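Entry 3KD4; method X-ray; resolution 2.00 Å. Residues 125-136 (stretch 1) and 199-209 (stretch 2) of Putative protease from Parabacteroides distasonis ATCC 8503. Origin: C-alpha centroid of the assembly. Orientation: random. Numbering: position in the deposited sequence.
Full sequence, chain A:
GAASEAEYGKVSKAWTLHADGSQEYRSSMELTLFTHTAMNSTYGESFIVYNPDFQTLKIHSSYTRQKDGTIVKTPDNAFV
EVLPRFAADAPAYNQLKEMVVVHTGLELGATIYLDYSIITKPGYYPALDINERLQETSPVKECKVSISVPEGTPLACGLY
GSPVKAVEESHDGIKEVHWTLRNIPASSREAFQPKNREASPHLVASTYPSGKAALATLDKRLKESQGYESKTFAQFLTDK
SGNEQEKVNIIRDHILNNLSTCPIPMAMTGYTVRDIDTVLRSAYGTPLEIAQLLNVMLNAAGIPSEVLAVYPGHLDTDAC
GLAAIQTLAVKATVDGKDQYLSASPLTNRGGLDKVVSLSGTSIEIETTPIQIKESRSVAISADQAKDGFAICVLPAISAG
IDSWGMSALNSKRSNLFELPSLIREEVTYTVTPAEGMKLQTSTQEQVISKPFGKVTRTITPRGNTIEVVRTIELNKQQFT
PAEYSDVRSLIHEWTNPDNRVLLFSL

Stretch 1 (125-136) YPALDINERLQE
Stretch 2 (199-209) ASPHLVASTYP

Strands 129-133 and 202-206 run antiparallel at 178°, axes 4.5 Å apart, with beta phi/psi (Ile 130 -121/137) until Thr 207 (-105/8); the two stretches bury 908 Å² between them, both sides summed. Asp 129 pairs with Ser 206, Asn 131 with Val 204 and Arg 133 with His 202 in non-hydrogen-bonded positions, side chains on one face; Ile 130-Ala 205 and Glu 132-Leu 203, the hydrogen-bonded pairs, occupy the other.

The backbone ladder is reciprocal: Ile 130 N to Ala 205 O 2.8 Å, Ala 205 N to Ile 130 O 3.0 Å, Glu 132 N to Leu 203 O 2.7 Å, Leu 203 N to Glu 132 O 2.9 Å. Leu 134 N to Pro 201 O, 2.9 Å, extends it; proline needs only its carbonyl here. At the other end Thr 207 (chi1 p) receives Leu 128 N on OG1 at 2.9 Å, while its own N reaches Leu 128 O at 2.9 Å.

Side-chain polarity adds Ser 200 OG to Gln 135 OE1, 2.9 Å, both chi1 t. A water joins Asp 129 OD2 (2.6 Å) to Tyr 208 OH (2.7 Å).

Buried Ile 130 (m, t) sets CD1 4.2 Å from Ala 205 CB and CG2 4.3 Å from Leu 203 CD2, both partners buried. Ala 127's single methyl lets CB sit 3.5 Å from the Tyr 208 ring centroid, over its face; Arg 133 CA similarly covers His 202 (chi1 -87°), whose ND1 is held by Ser 200 O at 2.8 Å.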

ATOM      1  N   TYR A 125     -11.113   3.891 -21.233  1.00 20.74           N
ATOM      2  CA  TYR A 125     -10.133   4.719 -20.530  1.00 20.13           C
ATOM      3  C   TYR A 125     -10.183   6.142 -21.061  1.00 21.07           C
ATOM      4  O   TYR A 125     -10.090   6.329 -22.257  1.00 21.15           O
ATOM      5  CB  TYR A 125      -8.753   4.147 -20.731  1.00 19.80           C
ATOM      6  CG  TYR A 125      -8.490   2.880 -19.975  1.00 19.82           C
ATOM      7  CD1 TYR A 125      -8.876   2.743 -18.644  1.00 23.01           C
ATOM      8  CD2 TYR A 125      -7.796   1.845 -20.556  1.00 21.03           C
ATOM      9  CE1 TYR A 125      -8.615   1.563 -17.944  1.00 22.13           C
ATOM     10  CE2 TYR A 125      -7.497   0.670 -19.841  1.00 22.75           C
ATOM     11  CZ  TYR A 125      -7.935   0.543 -18.544  1.00 23.02           C
ATOM     12  OH  TYR A 125      -7.653  -0.615 -17.825  1.00 25.15           O
ATOM     13  N   PRO A 126     -10.290   7.147 -20.176  1.00 21.14           N
ATOM     14  CA  PRO A 126     -10.250   8.537 -20.631  1.00 21.45           C
ATOM     15  C   PRO A 126      -8.932   8.946 -21.271  1.00 20.07           C
ATOM     16  O   PRO A 126      -8.920   9.854 -22.088  1.00 20.41           O
ATOM     17  CB  PRO A 126     -10.465   9.339 -19.344  1.00 21.81           C
ATOM     18  CG  PRO A 126     -11.096   8.438 -18.407  1.00 22.41           C
ATOM     19  CD  PRO A 126     -10.573   7.063 -18.730  1.00 22.18           C
ATOM     20  N   ALA A 127      -7.846   8.257 -20.934  1.00 17.79           N
ATOM     21  CA  ALA A 127      -6.515   8.658 -21.387  1.00 16.95           C
ATOM     22  C   ALA A 127      -5.560   7.475 -21.273  1.00 16.30           C
ATOM     23  O   ALA A 127      -5.896   6.480 -20.663  1.00 15.53           O
ATOM     24  CB  ALA A 127      -6.011   9.865 -20.514  1.00 16.82           C
ATOM     25  N   LEU A 128      -4.377   7.572 -21.879  1.00 16.72           N
ATOM     26  CA  LEU A 128      -3.302   6.637 -21.591  1.00 16.54           C
ATOM     27  C   LEU A 128      -2.706   7.072 -20.246  1.00 16.67           C
ATOM     28  O   LEU A 128      -2.322   8.225 -20.070  1.00 17.45           O
ATOM     29  CB  LEU A 128      -2.248   6.634 -22.716  1.00 17.18           C
ATOM     30  CG  LEU A 128      -1.086   5.666 -22.540  1.00 17.20           C
ATOM     31  CD1 LEU A 128      -1.599   4.207 -22.361  1.00 23.32           C
ATOM     32  CD2 LEU A 128      -0.078   5.662 -23.711  1.00 22.80           C
ATOM     33  N   ASP A 129      -2.623   6.146 -19.292  1.00 16.95           N
ATOM     34  CA  ASP A 129      -2.345   6.470 -17.908  1.00 17.63           C
ATOM     35  C   ASP A 129      -1.533   5.291 -17.294  1.00 17.01           C
ATOM     36  O   ASP A 129      -2.099   4.252 -17.013  1.00 16.72           O
ATOM     37  CB  ASP A 129      -3.683   6.674 -17.176  1.00 16.78           C
ATOM     38  CG  ASP A 129      -3.542   7.329 -15.791  1.00 18.33           C
ATOM     39  OD1 ASP A 129      -2.428   7.384 -15.200  1.00 20.43           O
ATOM     40  OD2 ASP A 129      -4.602   7.808 -15.295  1.00 19.61           O
ATOM     41  N   ILE A 130      -0.232   5.482 -17.158  1.00 16.69           N
ATOM     42  CA  ILE A 130       0.720   4.406 -16.870  1.00 17.37           C
ATOM     43  C   ILE A 130       1.445   4.721 -15.567  1.00 17.14           C
ATOM     44  O   ILE A 130       1.815   5.864 -15.327  1.00 15.76           O
ATOM     45  CB  ILE A 130       1.753   4.289 -18.008  1.00 16.71           C
ATOM     46  CG1 ILE A 130       1.063   3.904 -19.337  1.00 18.25           C
ATOM     47  CG2 ILE A 130       2.800   3.232 -17.734  1.00 17.66           C
ATOM     48  CD1 ILE A 130       1.934   4.209 -20.553  1.00 14.31           C
ATOM     49  N   ASN A 131       1.600   3.693 -14.730  1.00 17.66           N
ATOM     50  CA  ASN A 131       2.454   3.709 -13.571  1.00 18.16           C
ATOM     51  C   ASN A 131       3.014   2.297 -13.398  1.00 18.85           C
ATOM     52  O   ASN A 131       2.459   1.486 -12.653  1.00 20.96           O
ATOM     53  CB  ASN A 131       1.663   4.105 -12.315  1.00 19.56           C
ATOM     54  CG  ASN A 131       2.512   4.062 -11.057  1.00 22.27           C
ATOM     55  OD1 ASN A 131       3.700   4.403 -11.076  1.00 26.80           O
ATOM     56  ND2 ASN A 131       1.902   3.664  -9.953  1.00 20.38           N
ATOM     57  N   GLU A 132       4.097   1.983 -14.088  1.00 17.49           N
ATOM     58  CA  GLU A 132       4.522   0.603 -14.183  1.00 17.58           C
ATOM     59  C   GLU A 132       5.816   0.371 -13.436  1.00 17.24           C
ATOM     60  O   GLU A 132       6.821   1.010 -13.704  1.00 15.76           O
ATOM     61  CB  GLU A 132       4.687   0.196 -15.647  1.00 18.18           C
ATOM     62  CG  GLU A 132       4.898  -1.291 -15.848  1.00 18.85           C
ATOM     63  CD  GLU A 132       3.611  -2.088 -15.724  1.00 20.41           C
ATOM     64  OE1 GLU A 132       2.533  -1.472 -15.589  1.00 22.30           O
ATOM     65  OE2 GLU A 132       3.689  -3.334 -15.765  1.00 22.28           O
ATOM     66  N   ARG A 133       5.775  -0.554 -12.498  1.00 17.91           N
ATOM     67  CA  ARG A 133       6.988  -1.015 -11.826  1.00 18.62           C
ATOM     68  C   ARG A 133       7.833  -1.840 -12.786  1.00 17.68           C
ATOM     69  O   ARG A 133       7.304  -2.776 -13.374  1.00 17.58           O
ATOM     70  CB  ARG A 133       6.589  -1.916 -10.651  1.00 19.37           C
ATOM     71  CG  ARG A 133       7.740  -2.328  -9.797  1.00 24.94           C
ATOM     72  CD  ARG A 133       7.361  -3.354  -8.725  1.00 30.88           C
ATOM     73  NE  ARG A 133       7.181  -4.678  -9.330  1.00 37.17           N
ATOM     74  CZ  ARG A 133       6.027  -5.308  -9.475  1.00 40.22           C
ATOM     75  NH1 ARG A 133       4.897  -4.774  -9.041  1.00 43.86           N
ATOM     76  NH2 ARG A 133       6.004  -6.486 -10.060  1.00 41.91           N
ATOM     77  N   LEU A 134       9.123  -1.538 -12.910  1.00 17.07           N
ATOM     78  CA  LEU A 134      10.020  -2.256 -13.809  1.00 18.18           C
ATOM     79  C   LEU A 134      11.002  -3.207 -13.080  1.00 18.65           C
ATOM     80  O   LEU A 134      11.531  -4.156 -13.677  1.00 17.92           O
ATOM     81  CB  LEU A 134      10.784  -1.246 -14.663  1.00 18.36           C
ATOM     82  CG  LEU A 134       9.905  -0.270 -15.467  1.00 20.65           C
ATOM     83  CD1 LEU A 134      10.766   0.646 -16.330  1.00 20.57           C
ATOM     84  CD2 LEU A 134       8.864  -1.021 -16.329  1.00 15.53           C
ATOM     85  N   GLN A 135      11.192  -2.991 -11.779  1.00 18.50           N
ATOM     86  CA  GLN A 135      11.967  -3.898 -10.958  1.00 19.27           C
ATOM     87  C   GLN A 135      11.131  -5.069 -10.544  1.00 20.11           C
ATOM     88  O   GLN A 135       9.960  -4.905 -10.201  1.00 21.48           O
ATOM     89  CB  GLN A 135      12.495  -3.179  -9.702  1.00 19.83           C
ATOM     90  CG  GLN A 135      13.460  -3.976  -8.878  1.00 19.88           C
ATOM     91  CD  GLN A 135      14.163  -3.135  -7.826  1.00 23.11           C
ATOM     92  OE1 GLN A 135      13.535  -2.347  -7.141  1.00 25.31           O
ATOM     93  NE2 GLN A 135      15.476  -3.274  -7.732  1.00 21.85           N
ATOM     94  N   GLU A 136      11.731  -6.260 -10.553  1.00 20.59           N
ATOM     95  CA  GLU A 136      11.059  -7.478 -10.092  1.00 20.17           C
ATOM     96  C   GLU A 136      11.798  -8.103  -8.898  1.00 19.60           C
ATOM     97  O   GLU A 136      12.827  -7.607  -8.453  1.00 17.98           O
ATOM     98  CB  GLU A 136      10.981  -8.507 -11.231  1.00 21.00           C
ATOM     99  CG  GLU A 136      10.371  -7.982 -12.503  1.00 22.62           C
ATOM    100  CD  GLU A 136       8.894  -7.631 -12.389  1.00 27.25           C
ATOM    101  OE1 GLU A 136       8.205  -8.014 -11.411  1.00 27.23           O
ATOM    102  OE2 GLU A 136       8.426  -6.947 -13.306  1.00 28.83           O
ATOM    103  N   ALA A 199      14.648   4.454  -5.654  1.00 38.77           N
ATOM    104  CA  ALA A 199      15.590   3.840  -6.583  1.00 37.41           C
ATOM    105  C   ALA A 199      15.032   2.599  -7.259  1.00 35.49           C
ATOM    106  O   ALA A 199      15.789   1.784  -7.752  1.00 37.84           O
ATOM    107  CB  ALA A 199      16.891   3.489  -5.871  1.00 37.78           C
ATOM    108  N   SER A 200      13.722   2.428  -7.294  1.00 32.35           N
ATOM    109  CA  SER A 200      13.143   1.262  -7.924  1.00 29.56           C
ATOM    110  C   SER A 200      12.460   1.710  -9.226  1.00 27.39           C
ATOM    111  O   SER A 200      11.463   2.425  -9.186  1.00 25.83           O
ATOM    112  CB  SER A 200      12.153   0.640  -6.980  1.00 29.43           C
ATOM    113  OG  SER A 200      11.444  -0.364  -7.621  1.00 30.48           O
ATOM    114  N   PRO A 201      12.992   1.287 -10.384  1.00 25.47           N
ATOM    115  CA  PRO A 201      12.565   1.947 -11.634  1.00 23.88           C
ATOM    116  C   PRO A 201      11.077   1.801 -11.910  1.00 22.17           C
ATOM    117  O   PRO A 201      10.521   0.709 -11.777  1.00 21.26           O
ATOM    118  CB  PRO A 201      13.438   1.298 -12.726  1.00 24.22           C
ATOM    119  CG  PRO A 201      14.361   0.409 -12.061  1.00 25.05           C
ATOM    120  CD  PRO A 201      14.120   0.366 -10.588  1.00 25.20           C
ATOM    121  N   HIS A 202      10.430   2.920 -12.219  1.00 20.79           N
ATOM    122  CA  HIS A 202       9.029   2.957 -12.537  1.00 21.57           C
ATOM    123  C   HIS A 202       8.843   3.893 -13.723  1.00 20.69           C
ATOM    124  O   HIS A 202       9.401   5.007 -13.732  1.00 20.57           O
ATOM    125  CB  HIS A 202       8.204   3.584 -11.410  1.00 22.55           C
ATOM    126  CG  HIS A 202       7.771   2.639 -10.355  1.00 25.41           C
ATOM    127  ND1 HIS A 202       8.636   2.161  -9.391  1.00 29.89           N
ATOM    128  CD2 HIS A 202       6.540   2.161 -10.035  1.00 29.50           C
ATOM    129  CE1 HIS A 202       7.966   1.385  -8.551  1.00 30.70           C
ATOM    130  NE2 HIS A 202       6.695   1.363  -8.924  1.00 31.65           N
ATOM    131  N   LEU A 203       8.000   3.485 -14.668  1.00 19.00           N
ATOM    132  CA  LEU A 203       7.610   4.351 -15.783  1.00 18.32           C
ATOM    133  C   LEU A 203       6.256   4.956 -15.418  1.00 17.33           C
ATOM    134  O   LEU A 203       5.296   4.221 -15.118  1.00 17.39           O
ATOM    135  CB  LEU A 203       7.518   3.541 -17.072  1.00 17.68           C
ATOM    136  CG  LEU A 203       7.029   4.284 -18.320  1.00 18.77           C
ATOM    137  CD1 LEU A 203       8.080   5.367 -18.700  1.00 16.88           C
ATOM    138  CD2 LEU A 203       6.748   3.308 -19.458  1.00 15.10           C
ATOM    139  N   VAL A 204       6.175   6.285 -15.445  1.00 16.93           N
ATOM    140  CA  VAL A 204       4.933   7.016 -15.183  1.00 17.21           C
ATOM    141  C   VAL A 204       4.683   7.929 -16.365  1.00 17.68           C
ATOM    142  O   VAL A 204       5.582   8.638 -16.820  1.00 18.25           O
ATOM    143  CB  VAL A 204       5.012   7.820 -13.867  1.00 18.66           C
ATOM    144  CG1 VAL A 204       3.682   8.599 -13.572  1.00 17.14           C
ATOM    145  CG2 VAL A 204       5.420   6.876 -12.724  1.00 17.82           C
ATOM    146  N   ALA A 205       3.457   7.884 -16.876  1.00 16.43           N
ATOM    147  CA  ALA A 205       3.117   8.613 -18.089  1.00 15.76           C
ATOM    148  C   ALA A 205       1.628   8.826 -18.177  1.00 15.67           C
ATOM    149  O   ALA A 205       0.808   8.027 -17.649  1.00 15.21           O
ATOM    150  CB  ALA A 205       3.644   7.872 -19.380  1.00 14.83           C
ATOM    151  N   SER A 206       1.268   9.888 -18.895  1.00 15.44           N
ATOM    152  CA  SER A 206      -0.116  10.309 -19.018  1.00 14.72           C
ATOM    153  C   SER A 206      -0.350  11.096 -20.286  1.00 14.03           C
ATOM    154  O   SER A 206       0.488  11.915 -20.667  1.00 14.98           O
ATOM    155  CB  SER A 206      -0.474  11.197 -17.814  1.00 15.46           C
ATOM    156  OG  SER A 206      -1.746  11.782 -17.928  1.00 14.18           O
ATOM    157  N   THR A 207      -1.516  10.883 -20.901  1.00 14.01           N
ATOM    158  CA  THR A 207      -1.978  11.717 -21.992  1.00 13.44           C
ATOM    159  C   THR A 207      -3.087  12.669 -21.579  1.00 14.99           C
ATOM    160  O   THR A 207      -3.657  13.344 -22.436  1.00 14.64           O
ATOM    161  CB  THR A 207      -2.404  10.892 -23.239  1.00 14.08           C
ATOM    162  OG1 THR A 207      -3.534  10.094 -22.941  1.00 12.50           O
ATOM    163  CG2 THR A 207      -1.219  10.012 -23.793  1.00 11.67           C
ATOM    164  N   TYR A 208      -3.403  12.770 -20.281  1.00 14.88           N
ATOM    165  CA  TYR A 208      -4.261  13.868 -19.866  1.00 14.73           C
ATOM    166  C   TYR A 208      -3.495  15.206 -20.113  1.00 15.89           C
ATOM    167  O   TYR A 208      -2.285  15.223 -20.168  1.00 15.36           O
ATOM    168  CB  TYR A 208      -4.578  13.776 -18.383  1.00 14.75           C
ATOM    169  CG  TYR A 208      -5.549  12.678 -17.973  1.00 14.39           C
ATOM    170  CD1 TYR A 208      -6.900  12.829 -18.148  1.00 15.89           C
ATOM    171  CD2 TYR A 208      -5.089  11.512 -17.349  1.00 14.58           C
ATOM    172  CE1 TYR A 208      -7.795  11.843 -17.718  1.00 15.71           C
ATOM    173  CE2 TYR A 208      -5.945  10.564 -16.942  1.00 15.71           C
ATOM    174  CZ  TYR A 208      -7.297  10.748 -17.098  1.00 14.17           C
ATOM    175  OH  TYR A 208      -8.130   9.781 -16.687  1.00 17.30           O
ATOM    176  N   PRO A 209      -4.205  16.331 -20.216  1.00 15.33           N
ATOM    177  CA  PRO A 209      -3.550  17.602 -20.467  1.00 16.48           C
ATOM    178  C   PRO A 209      -2.610  18.009 -19.335  1.00 16.32           C
ATOM    179  O   PRO A 209      -1.626  18.734 -19.571  1.00 17.39           O
ATOM    180  CB  PRO A 209      -4.714  18.581 -20.549  1.00 16.79           C
ATOM    181  CG  PRO A 209      -5.916  17.714 -20.931  1.00 16.67           C
ATOM    182  CD  PRO A 209      -5.665  16.423 -20.257  1.00 16.14           C
TER
HETATM  183  O   HOH W   1      -7.084   7.381 -16.056  1.00 17.82           O